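Ulvan Lyase-PL25 (Pseudoalteromonas sp. PLSV, PDB 5UAM) cleaves ulvan, the sulfated rhamnose- and uronic acid-containing cell-wall polysaccharide of green seaweeds, acting as a beta-propeller lyase of polysaccharide lyase family 25. Local coordinates at residues H99-D108 and Y164-I175. Residues are numbered along the deposited sequence; the frame is centred on the assembly and turned at random.
With PO4 (phosphate ion), chain E.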
ATOM      1  N   HIS A  99      -3.346  -4.087  -9.920  1.00 13.33           N
ATOM      2  CA  HIS A  99      -3.573  -4.528  -8.550  1.00 12.58           C
ATOM      3  C   HIS A  99      -2.581  -5.575  -8.072  1.00 13.45           C
ATOM      4  O   HIS A  99      -2.579  -5.908  -6.870  1.00 14.11           O
ATOM      5  CB  HIS A  99      -4.975  -5.080  -8.399  1.00 12.77           C
ATOM      6  CG  HIS A  99      -6.039  -4.042  -8.407  1.00 14.40           C
ATOM      7  ND1 HIS A  99      -6.339  -3.286  -9.522  1.00 16.43           N
ATOM      8  CD2 HIS A  99      -6.876  -3.622  -7.430  1.00 15.43           C
ATOM      9  CE1 HIS A  99      -7.325  -2.455  -9.234  1.00 17.78           C
ATOM     10  NE2 HIS A  99      -7.679  -2.646  -7.973  1.00 17.12           N
ATOM     11  N   GLY A 100      -1.741  -6.071  -8.964  1.00 11.98           N
ATOM     12  CA  GLY A 100      -0.758  -7.070  -8.632  1.00 13.09           C
ATOM     13  C   GLY A 100       0.668  -6.571  -8.652  1.00 12.16           C
ATOM     14  O   GLY A 100       1.598  -7.378  -8.695  1.00 11.51           O
ATOM     15  N   LYS A 101       0.857  -5.252  -8.614  1.00 11.64           N
ATOM     16  CA  LYS A 101       2.198  -4.710  -8.454  1.00 10.71           C
ATOM     17  C   LYS A 101       2.812  -5.297  -7.181  1.00 11.67           C
ATOM     18  O   LYS A 101       2.083  -5.698  -6.267  1.00 12.50           O
ATOM     19  CB  LYS A 101       2.156  -3.179  -8.421  1.00 13.23           C
ATOM     20  CG  LYS A 101       1.515  -2.621  -7.162  1.00 13.17           C
ATOM     21  CD  LYS A 101       1.473  -1.099  -7.144  1.00 12.66           C
ATOM     22  CE  LYS A 101       0.391  -0.476  -8.005  1.00 14.54           C
ATOM     23  NZ  LYS A 101      -0.985  -0.791  -7.492  1.00 13.82           N
ATOM     24  N   PRO A 102       4.139  -5.396  -7.103  1.00 10.36           N
ATOM     25  CA  PRO A 102       4.761  -6.271  -6.102  1.00 10.89           C
ATOM     26  C   PRO A 102       4.868  -5.671  -4.707  1.00 10.74           C
ATOM     27  O   PRO A 102       5.006  -4.462  -4.507  1.00 11.94           O
ATOM     28  CB  PRO A 102       6.168  -6.506  -6.664  1.00 11.41           C
ATOM     29  CG  PRO A 102       6.425  -5.281  -7.491  1.00 11.37           C
ATOM     30  CD  PRO A 102       5.116  -4.950  -8.117  1.00 11.89           C
ATOM     31  N   THR A 103       4.880  -6.594  -3.744  1.00 11.19           N
ATOM     32  CA  THR A 103       5.165  -6.368  -2.337  1.00 10.43           C
ATOM     33  C   THR A 103       6.342  -7.257  -1.962  1.00 11.22           C
ATOM     34  O   THR A 103       6.379  -8.433  -2.343  1.00 12.96           O
ATOM     35  CB  THR A 103       3.940  -6.767  -1.526  1.00 12.13           C
ATOM     36  OG1 THR A 103       2.892  -5.864  -1.885  1.00 12.52           O
ATOM     37  CG2 THR A 103       4.206  -6.719  -0.053  1.00 13.88           C
ATOM     38  N   MET A 104       7.304  -6.703  -1.224  1.00 10.96           N
ATOM     39  CA  MET A 104       8.566  -7.369  -0.913  1.00 12.89           C
ATOM     40  C   MET A 104       8.705  -7.704   0.571  1.00 12.66           C
ATOM     41  O   MET A 104       8.188  -6.999   1.432  1.00 11.63           O
ATOM     42  CB  MET A 104       9.734  -6.434  -1.283  1.00 15.29           C
ATOM     43  CG  MET A 104      11.091  -7.066  -1.213  1.00 14.57           C
ATOM     44  SD  MET A 104      12.368  -5.774  -1.445  1.00 17.04           S
ATOM     45  CE  MET A 104      11.978  -5.234  -3.094  1.00 13.51           C
ATOM     46  N   LEU A 105       9.443  -8.783   0.865  1.00 11.92           N
ATOM     47  CA  LEU A 105       9.838  -9.142   2.219  1.00 11.57           C
ATOM     48  C   LEU A 105      11.165  -9.894   2.166  1.00 13.09           C
ATOM     49  O   LEU A 105      11.342 -10.771   1.315  1.00 14.56           O
ATOM     50  CB  LEU A 105       8.748 -10.011   2.879  1.00 13.07           C
ATOM     51  CG  LEU A 105       8.980 -10.431   4.328  1.00 13.45           C
ATOM     52  CD1 LEU A 105       7.657 -10.521   5.057  1.00 14.33           C
ATOM     53  CD2 LEU A 105       9.705 -11.780   4.409  1.00 16.86           C
ATOM     54  N   ILE A 106      12.071  -9.599   3.094  1.00 11.44           N
ATOM     55  CA  ILE A 106      13.331 -10.343   3.222  1.00 12.31           C
ATOM     56  C   ILE A 106      13.225 -11.231   4.456  1.00 13.33           C
ATOM     57  O   ILE A 106      13.001 -10.727   5.564  1.00 13.97           O
ATOM     58  CB  ILE A 106      14.558  -9.420   3.322  1.00 13.25           C
ATOM     59  CG1 ILE A 106      14.611  -8.496   2.118  1.00 15.21           C
ATOM     60  CG2 ILE A 106      15.841 -10.266   3.477  1.00 15.78           C
ATOM     61  CD1 ILE A 106      15.770  -7.489   2.166  1.00 19.37           C
ATOM     62  N   ASP A 107      13.353 -12.545   4.282  1.00 12.64           N
ATOM     63  CA  ASP A 107      13.195 -13.454   5.409  1.00 13.32           C
ATOM     64  C   ASP A 107      14.480 -13.551   6.235  1.00 13.15           C
ATOM     65  O   ASP A 107      15.530 -13.010   5.878  1.00 14.88           O
ATOM     66  CB  ASP A 107      12.598 -14.799   4.970  1.00 12.88           C
ATOM     67  CG  ASP A 107      13.556 -15.695   4.230  1.00 15.49           C
ATOM     68  OD1 ASP A 107      14.790 -15.600   4.413  1.00 15.54           O
ATOM     69  OD2 ASP A 107      13.052 -16.539   3.440  1.00 15.23           O
ATOM     70  N   ASP A 108      14.390 -14.240   7.374  1.00 14.71           N
ATOM     71  CA  ASP A 108      15.520 -14.353   8.292  1.00 14.36           C
ATOM     72  C   ASP A 108      16.686 -15.166   7.733  1.00 17.03           C
ATOM     73  O   ASP A 108      17.763 -15.164   8.339  1.00 17.97           O
ATOM     74  CB  ASP A 108      15.062 -14.998   9.590  1.00 16.21           C
ATOM     75  CG  ASP A 108      14.481 -14.004  10.564  1.00 18.83           C
ATOM     76  OD1 ASP A 108      14.309 -12.806  10.218  1.00 19.33           O
ATOM     77  OD2 ASP A 108      14.192 -14.443  11.697  1.00 22.62           O
ATOM     78  N   TYR A 164      -4.095  -6.912  -2.899  1.00 12.42           N
ATOM     79  CA  TYR A 164      -3.581  -5.921  -1.938  1.00 10.73           C
ATOM     80  C   TYR A 164      -2.639  -6.510  -0.890  1.00 12.98           C
ATOM     81  O   TYR A 164      -2.854  -6.364   0.327  1.00 13.60           O
ATOM     82  CB  TYR A 164      -4.694  -5.107  -1.288  1.00 12.15           C
ATOM     83  CG  TYR A 164      -5.582  -4.342  -2.224  1.00 11.63           C
ATOM     84  CD1 TYR A 164      -5.061  -3.411  -3.101  1.00 13.58           C
ATOM     85  CD2 TYR A 164      -6.954  -4.543  -2.228  1.00 12.88           C
ATOM     86  CE1 TYR A 164      -5.888  -2.688  -3.914  1.00 14.55           C
ATOM     87  CE2 TYR A 164      -7.781  -3.843  -3.037  1.00 13.73           C
ATOM     88  CZ  TYR A 164      -7.256  -2.920  -3.883  1.00 14.17           C
ATOM     89  OH  TYR A 164      -8.085  -2.189  -4.698  1.00 17.91           O
ATOM     90  N   ASN A 165      -1.551  -7.112  -1.359  1.00 11.70           N
ATOM     91  CA  ASN A 165      -0.600  -7.788  -0.488  1.00 10.05           C
ATOM     92  C   ASN A 165       0.184  -6.819   0.381  1.00 11.00           C
ATOM     93  O   ASN A 165       0.762  -5.843  -0.109  1.00 11.26           O
ATOM     94  CB  ASN A 165       0.417  -8.547  -1.318  1.00 12.00           C
ATOM     95  CG  ASN A 165      -0.200  -9.624  -2.123  1.00 13.29           C
ATOM     96  OD1 ASN A 165      -0.968 -10.436  -1.608  1.00 15.08           O
ATOM     97  ND2 ASN A 165       0.164  -9.686  -3.401  1.00 11.74           N
ATOM     98  N   GLN A 166       0.271  -7.141   1.663  1.00 10.80           N
ATOM     99  CA  GLN A 166       0.984  -6.340   2.637  1.00  9.99           C
ATOM    100  C   GLN A 166       1.717  -7.324   3.518  1.00 11.67           C
ATOM    101  O   GLN A 166       1.093  -8.159   4.168  1.00 12.53           O
ATOM    102  CB  GLN A 166      -0.014  -5.489   3.410  1.00 11.89           C
ATOM    103  CG  GLN A 166      -0.835  -4.655   2.465  1.00 12.07           C
ATOM    104  CD  GLN A 166      -1.882  -3.852   3.136  1.00 14.06           C
ATOM    105  OE1 GLN A 166      -1.592  -3.083   4.046  1.00 14.77           O
ATOM    106  NE2 GLN A 166      -3.095  -3.940   2.616  1.00 14.26           N
ATOM    107  N   ALA A 167       3.047  -7.271   3.492  1.00 11.34           N
ATOM    108  CA  ALA A 167       3.855  -8.311   4.106  1.00 10.75           C
ATOM    109  C   ALA A 167       4.626  -7.754   5.290  1.00 11.36           C
ATOM    110  O   ALA A 167       5.311  -6.739   5.171  1.00 13.24           O
ATOM    111  CB  ALA A 167       4.839  -8.880   3.086  1.00 12.12           C
ATOM    112  N   ILE A 168       4.551  -8.458   6.421  1.00 11.89           N
ATOM    113  CA  ILE A 168       5.165  -8.013   7.668  1.00 11.26           C
ATOM    114  C   ILE A 168       5.939  -9.173   8.271  1.00 12.54           C
ATOM    115  O   ILE A 168       5.427 -10.291   8.354  1.00 14.76           O
ATOM    116  CB  ILE A 168       4.103  -7.500   8.655  1.00 12.28           C
ATOM    117  CG1 ILE A 168       3.340  -6.349   8.001  1.00 14.21           C
ATOM    118  CG2 ILE A 168       4.753  -7.043   9.964  1.00 15.21           C
ATOM    119  CD1 ILE A 168       2.229  -5.806   8.851  1.00 18.13           C
ATOM    120  N   LYS A 169       7.176  -8.909   8.685  1.00 13.07           N
ATOM    121  CA  LYS A 169       7.984  -9.893   9.393  1.00 13.37           C
ATOM    122  C   LYS A 169       8.181  -9.429  10.828  1.00 14.94           C
ATOM    123  O   LYS A 169       8.588  -8.288  11.074  1.00 16.41           O
ATOM    124  CB  LYS A 169       9.354 -10.071   8.741  1.00 12.65           C
ATOM    125  CG  LYS A 169      10.154 -11.218   9.354  1.00 13.99           C
ATOM    126  CD  LYS A 169      11.475 -11.460   8.641  1.00 15.64           C
ATOM    127  CE  LYS A 169      12.440 -10.348   8.860  1.00 16.05           C
ATOM    128  NZ  LYS A 169      13.812 -10.734   8.329  1.00 18.00           N
ATOM    129  N   MET A 170       7.932 -10.320  11.776  1.00 15.00           N
ATOM    130  CA  MET A 170       8.120  -9.975  13.171  1.00 16.17           C
ATOM    131  C   MET A 170       9.550 -10.275  13.623  1.00 16.24           C
ATOM    132  O   MET A 170      10.345 -10.892  12.913  1.00 16.67           O
ATOM    133  CB  MET A 170       7.121 -10.740  14.032  1.00 17.61           C
ATOM    134  CG  MET A 170       5.677 -10.612  13.555  1.00 18.15           C
ATOM    135  SD  MET A 170       5.115  -8.913  13.296  1.00 20.28           S
ATOM    136  CE  MET A 170       5.077  -8.282  14.981  1.00 23.40           C
ATOM    137  N   ASP A 171       9.868  -9.833  14.848  1.00 18.43           N
ATOM    138  CA  ASP A 171      11.230  -9.992  15.346  1.00 20.34           C
ATOM    139  C   ASP A 171      11.649 -11.454  15.394  1.00 22.10           C
ATOM    140  O   ASP A 171      12.835 -11.765  15.228  1.00 24.31           O
ATOM    141  CB  ASP A 171      11.380  -9.352  16.728  1.00 23.33           C
ATOM    142  CG  ASP A 171      11.232  -7.837  16.706  1.00 32.40           C
ATOM    143  OD1 ASP A 171      11.323  -7.236  15.617  1.00 32.18           O
ATOM    144  OD2 ASP A 171      11.031  -7.249  17.796  1.00 37.71           O
ATOM    145  N   ASN A 172      10.706 -12.369  15.623  1.00 19.17           N
ATOM    146  CA  ASN A 172      11.043 -13.792  15.689  1.00 19.09           C
ATOM    147  C   ASN A 172      11.112 -14.445  14.311  1.00 18.44           C
ATOM    148  O   ASN A 172      11.302 -15.662  14.226  1.00 21.72           O
ATOM    149  CB  ASN A 172      10.059 -14.536  16.599  1.00 22.31           C
ATOM    150  CG  ASN A 172       8.676 -14.661  15.997  1.00 20.07           C
ATOM    151  OD1 ASN A 172       8.391 -14.139  14.922  1.00 18.59           O
ATOM    152  ND2 ASN A 172       7.802 -15.356  16.705  1.00 22.32           N
ATOM    153  N   GLY A 173      10.965 -13.674  13.240  1.00 17.39           N
ATOM    154  CA  GLY A 173      11.017 -14.189  11.896  1.00 16.86           C
ATOM    155  C   GLY A 173       9.686 -14.612  11.317  1.00 15.11           C
ATOM    156  O   GLY A 173       9.630 -14.920  10.123  1.00 16.14           O
ATOM    157  N   ASP A 174       8.625 -14.649  12.114  1.00 15.84           N
ATOM    158  CA  ASP A 174       7.328 -15.038  11.575  1.00 14.77           C
ATOM    159  C   ASP A 174       6.872 -14.017  10.542  1.00 14.76           C
ATOM    160  O   ASP A 174       7.100 -12.807  10.677  1.00 16.17           O
ATOM    161  CB  ASP A 174       6.283 -15.119  12.682  1.00 15.36           C
ATOM    162  CG  ASP A 174       6.487 -16.310  13.637  1.00 15.97           C
ATOM    163  OD1 ASP A 174       7.375 -17.179  13.406  1.00 20.16           O
ATOM    164  OD2 ASP A 174       5.756 -16.358  14.665  1.00 19.97           O
ATOM    165  N   ILE A 175       6.209 -14.519   9.508  1.00 13.77           N
ATOM    166  CA  ILE A 175       5.785 -13.716   8.364  1.00 13.29           C
ATOM    167  C   ILE A 175       4.268 -13.709   8.314  1.00 14.35           C
ATOM    168  O   ILE A 175       3.627 -14.774   8.367  1.00 15.01           O
ATOM    169  CB  ILE A 175       6.362 -14.264   7.052  1.00 13.78           C
ATOM    170  CG1 ILE A 175       7.878 -14.049   7.033  1.00 15.48           C
ATOM    171  CG2 ILE A 175       5.689 -13.611   5.855  1.00 13.22           C
ATOM    172  CD1 ILE A 175       8.564 -14.884   6.015  1.00 16.78           C
TER
HETATM  173  P   PO4 E 503     -10.840  -2.886  -6.432  1.00 17.21           P
HETATM  174  O1  PO4 E 503     -12.138  -2.520  -7.125  1.00 23.07           O
HETATM  175  O2  PO4 E 503     -10.996  -2.806  -4.969  1.00 16.54           O
HETATM  176  O3  PO4 E 503      -9.835  -1.864  -6.907  1.00 22.87           O
HETATM  177  O4  PO4 E 503     -10.481  -4.311  -6.840  1.00 20.10           O
HETATM  178  O   HOH W   1      -1.256  -6.583  -4.203  1.00 12.64           O
HETATM  179  O   HOH W   2       1.473  -7.002  -4.061  1.00 12.48           O
HETATM  180  O   HOH W   3       7.978  -7.065   4.244  1.00 16.64           O
HETATM  181  O   HOH W   4      11.718 -15.061   8.225  1.00 16.97           O
HETATM  182  O   HOH W   5      13.491 -11.026  12.179  1.00 25.28           O
HETATM  183  O   HOH W   6      14.629 -13.651  14.145  1.00 28.82           O
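The His99 and Tyr164 side chains run alongside each other, with their ring planes at 52°. The His99 edge, at CD2, meets Tyr164 OH at 3.3 Å. Of a phosphate, probably from the crystallisation liquor, O3 lies at the edge of the His99 ring and O2 at the edge of the Tyr164 ring, each near the ring plane. His99 NE2 donates to O3 at 2.5 Å. His119 stacks on the His99 ring and, with Arg180, His184 and Tyr222, also binds the phosphate. His99 and Tyr164 are the probable proton donor and acceptor, so the anion marks the active site.

Away from it, Thr103 OG1 donates to Asn165 O at 2.8 Å, from above the carbonyl plane. A water adds to this link, joining Lys101 O, Thr103 OG1 and Asn165 ND2; Asn165 OD1 accepts from Asn138 ND2. Leu105 sends CD1 onto Ala167 CB (3.8 Å) and CD2 onto Ile175 CD1 (3.7 Å). Lys169 starts extended, with CG anti to the backbone N (chi1 -173°), then bends at chi3. Its NZ reaches Ile106 O at 2.9 Å and forms a salt bridge with Asp108 OD1 at 2.8 Å.

The short axes of strands 103-106 and 165-169 come within 6.7 Å and run nearly parallel, 14° apart. Each strand leads its own antiparallel sheet in chain order, consistent with first strands of neighbouring propeller blades. Strand 112-116 pairs with the former and strand 175-180 with the latter; Met104 packs against strand 52-58.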